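PDB 3I44: aldehyde dehydrogenase from Bartonella henselae, which probably oxidises aldehydes to the corresponding carboxylic acids with NAD(P)+ as the electron acceptor, as in other members of the aldehyde dehydrogenase family. Local coordinates for residues A75-K80 with L186-T191. The protein carries 1 engineered substitution. Numbering follows the deposited sequence.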
ATOM      1  N   ALA A  75     -16.430   5.119  19.626  1.00 26.12           N
ATOM      2  CA  ALA A  75     -17.546   4.962  18.674  1.00 26.06           C
ATOM      3  C   ALA A  75     -17.413   3.718  17.768  1.00 26.42           C
ATOM      4  O   ALA A  75     -18.393   3.101  17.373  1.00 25.91           O
ATOM      5  CB  ALA A  75     -17.654   6.213  17.809  1.00 25.54           C
ATOM      6  N   PHE A  76     -16.185   3.355  17.445  1.00 26.80           N
ATOM      7  CA  PHE A  76     -15.919   2.290  16.507  1.00 27.29           C
ATOM      8  C   PHE A  76     -16.478   0.960  17.023  1.00 29.32           C
ATOM      9  O   PHE A  76     -17.045   0.171  16.262  1.00 28.19           O
ATOM     10  CB  PHE A  76     -14.417   2.198  16.262  1.00 26.94           C
ATOM     11  CG  PHE A  76     -14.008   1.038  15.409  1.00 26.19           C
ATOM     12  CD1 PHE A  76     -14.253   1.046  14.020  1.00 24.86           C
ATOM     13  CD2 PHE A  76     -13.372  -0.045  15.971  1.00 26.67           C
ATOM     14  CE1 PHE A  76     -13.899  -0.024  13.233  1.00 25.81           C
ATOM     15  CE2 PHE A  76     -12.979  -1.137  15.172  1.00 28.29           C
ATOM     16  CZ  PHE A  76     -13.253  -1.128  13.791  1.00 26.28           C
ATOM     17  N   GLN A  77     -16.352   0.746  18.324  1.00 31.19           N
ATOM     18  CA  GLN A  77     -16.834  -0.470  18.951  1.00 33.54           C
ATOM     19  C   GLN A  77     -18.308  -0.758  18.624  1.00 33.71           C
ATOM     20  O   GLN A  77     -18.686  -1.913  18.438  1.00 34.71           O
ATOM     21  CB  GLN A  77     -16.579  -0.398  20.474  1.00 35.19           C
ATOM     22  CG  GLN A  77     -15.056  -0.399  20.833  1.00 38.17           C
ATOM     23  CD  GLN A  77     -14.302  -1.592  20.212  1.00 44.86           C
ATOM     24  OE1 GLN A  77     -14.729  -2.748  20.364  1.00 51.79           O
ATOM     25  NE2 GLN A  77     -13.198  -1.323  19.499  1.00 46.46           N
ATOM     26  N   THR A  78     -19.137   0.274  18.521  1.00 33.11           N
ATOM     27  CA  THR A  78     -20.553   0.067  18.155  1.00 33.00           C
ATOM     28  C   THR A  78     -20.862   0.377  16.682  1.00 31.90           C
ATOM     29  O   THR A  78     -21.734  -0.263  16.111  1.00 32.46           O
ATOM     30  CB  THR A  78     -21.490   0.903  19.027  1.00 33.23           C
ATOM     31  OG1 THR A  78     -21.016   2.253  19.046  1.00 34.33           O
ATOM     32  CG2 THR A  78     -21.538   0.355  20.444  1.00 33.98           C
ATOM     33  N   TRP A  79     -20.150   1.338  16.073  1.00 30.73           N
ATOM     34  CA  TRP A  79     -20.350   1.691  14.648  1.00 29.40           C
ATOM     35  C   TRP A  79     -20.002   0.533  13.690  1.00 29.62           C
ATOM     36  O   TRP A  79     -20.668   0.338  12.666  1.00 28.26           O
ATOM     37  CB  TRP A  79     -19.558   2.975  14.280  1.00 28.76           C
ATOM     38  CG  TRP A  79     -19.654   3.390  12.842  1.00 26.24           C
ATOM     39  CD1 TRP A  79     -18.673   3.296  11.910  1.00 24.37           C
ATOM     40  CD2 TRP A  79     -20.804   3.904  12.162  1.00 24.23           C
ATOM     41  NE1 TRP A  79     -19.115   3.739  10.700  1.00 22.77           N
ATOM     42  CE2 TRP A  79     -20.431   4.115  10.820  1.00 26.39           C
ATOM     43  CE3 TRP A  79     -22.118   4.216  12.559  1.00 25.44           C
ATOM     44  CZ2 TRP A  79     -21.324   4.641   9.855  1.00 23.98           C
ATOM     45  CZ3 TRP A  79     -23.003   4.745  11.600  1.00 24.63           C
ATOM     46  CH2 TRP A  79     -22.597   4.951  10.272  1.00 25.47           C
ATOM     47  N   LYS A  80     -18.962  -0.231  14.026  1.00 30.21           N
ATOM     48  CA  LYS A  80     -18.563  -1.397  13.218  1.00 31.01           C
ATOM     49  C   LYS A  80     -19.614  -2.521  13.173  1.00 30.54           C
ATOM     50  O   LYS A  80     -19.558  -3.356  12.298  1.00 30.99           O
ATOM     51  CB  LYS A  80     -17.195  -1.960  13.669  1.00 31.51           C
ATOM     52  CG  LYS A  80     -17.232  -2.795  14.950  1.00 33.19           C
ATOM     53  CD  LYS A  80     -15.826  -3.182  15.434  1.00 37.07           C
ATOM     54  CE  LYS A  80     -15.829  -4.351  16.437  1.00 40.11           C
ATOM     55  NZ  LYS A  80     -16.444  -4.006  17.771  1.00 43.85           N
ATOM     56  N   LEU A 186     -17.169   5.796   6.094  1.00 20.45           N
ATOM     57  CA  LEU A 186     -18.491   5.490   6.652  1.00 20.55           C
ATOM     58  C   LEU A 186     -19.014   4.121   6.186  1.00 20.60           C
ATOM     59  O   LEU A 186     -19.326   3.237   7.001  1.00 21.07           O
ATOM     60  CB  LEU A 186     -19.471   6.613   6.315  1.00 20.88           C
ATOM     61  CG  LEU A 186     -19.185   7.933   7.067  1.00 20.91           C
ATOM     62  CD1 LEU A 186     -20.131   9.056   6.581  1.00 18.56           C
ATOM     63  CD2 LEU A 186     -19.190   7.736   8.624  1.00 20.95           C
ATOM     64  N   LEU A 187     -19.074   3.925   4.879  1.00 20.48           N
ATOM     65  CA  LEU A 187     -19.688   2.701   4.327  1.00 19.97           C
ATOM     66  C   LEU A 187     -18.927   1.437   4.752  1.00 19.74           C
ATOM     67  O   LEU A 187     -19.536   0.407   5.033  1.00 18.84           O
ATOM     68  CB  LEU A 187     -19.801   2.843   2.814  1.00 19.36           C
ATOM     69  CG  LEU A 187     -20.753   3.912   2.304  1.00 19.87           C
ATOM     70  CD1 LEU A 187     -20.565   4.134   0.775  1.00 13.43           C
ATOM     71  CD2 LEU A 187     -22.231   3.542   2.668  1.00 18.55           C
ATOM     72  N   ALA A 188     -17.591   1.554   4.855  1.00 19.69           N
ATOM     73  CA  ALA A 188     -16.721   0.466   5.265  1.00 19.84           C
ATOM     74  C   ALA A 188     -16.888   0.104   6.763  1.00 20.39           C
ATOM     75  O   ALA A 188     -16.471  -0.972   7.184  1.00 20.44           O
ATOM     76  CB  ALA A 188     -15.251   0.793   4.967  1.00 18.80           C
ATOM     77  N   GLY A 189     -17.506   0.982   7.539  1.00 20.38           N
ATOM     78  CA  GLY A 189     -17.672   0.758   8.992  1.00 21.00           C
ATOM     79  C   GLY A 189     -16.556   1.342   9.869  1.00 20.62           C
ATOM     80  O   GLY A 189     -16.426   0.969  11.057  1.00 21.05           O
ATOM     81  N   CYS A 190     -15.744   2.222   9.291  1.00 20.02           N
ATOM     82  CA  CYS A 190     -14.684   2.920  10.027  1.00 20.04           C
ATOM     83  C   CYS A 190     -15.214   4.144  10.739  1.00 20.05           C
ATOM     84  O   CYS A 190     -16.217   4.705  10.327  1.00 21.86           O
ATOM     85  CB  CYS A 190     -13.577   3.373   9.087  1.00 19.51           C
ATOM     86  SG  CYS A 190     -12.695   2.056   8.302  1.00 20.74           S
ATOM     87  N   THR A 191     -14.502   4.586  11.769  1.00 19.35           N
ATOM     88  CA  THR A 191     -14.667   5.921  12.355  1.00 18.86           C
ATOM     89  C   THR A 191     -13.398   6.723  11.998  1.00 19.68           C
ATOM     90  O   THR A 191     -12.381   6.160  11.516  1.00 18.61           O
ATOM     91  CB  THR A 191     -14.885   5.835  13.877  1.00 19.91           C
ATOM     92  OG1 THR A 191     -13.724   5.270  14.475  1.00 18.17           O
ATOM     93  CG2 THR A 191     -16.111   4.923  14.221  1.00 18.49           C
TER
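W79 reaches its indole into the bend between G189 and T191, a worked example of how an aromatic side chain on one helix can pack against the exit of another. With CG anti to the backbone N (chi1 178°), the ring leaves helix 62-79 toward the chain that follows helix 174-188. Atoms of its pyrrole part make the nearest approach: W79 NE1 lies 3.1 Å from C190 O, and W79 CD1 is 3.3 Å from G189 O. The benzo end reaches back to the last helical turn, where W79 CZ2 meets L186 CD2 at 4.0 Å and L186 O lies at the ring edge, near its plane. P217 and V220 add further apolar cover to the indole.

T191, which follows the turn, sets its methyl on the helix itself. T191 CG2 is 3.5 Å from F76 CA and also touches the CB atoms of A75 and W79, while T191 OG1 passes 3.6 Å from F76 CB and is hydrogen-bonded to A72 O, one turn earlier in helix 62-79. F76 brings its ring to the carbonyl that W79 also approaches, F76 CE1 lying 3.5 Å from G189 O; K80 CB rests over one face of the F76 ring, offset toward the rim.

G189 ends helix 174-188 in a Schellman motif; at its positive phi of 92° a CB would be jammed against the preceding carbonyl O. Its own carbonyl sits among F76, W79 and K80 CB. G189 O and T191 N are buried here without a polar partner in the model. The chemistry is therefore that of aromatic rings closing on backbone carbonyls of a turn, with a smaller apolar share from L186 and the T191 methyl, while the threonine hydroxyl ties the chain leading into strand 191-195 of the Rossmann-like sheet to helix 62-79.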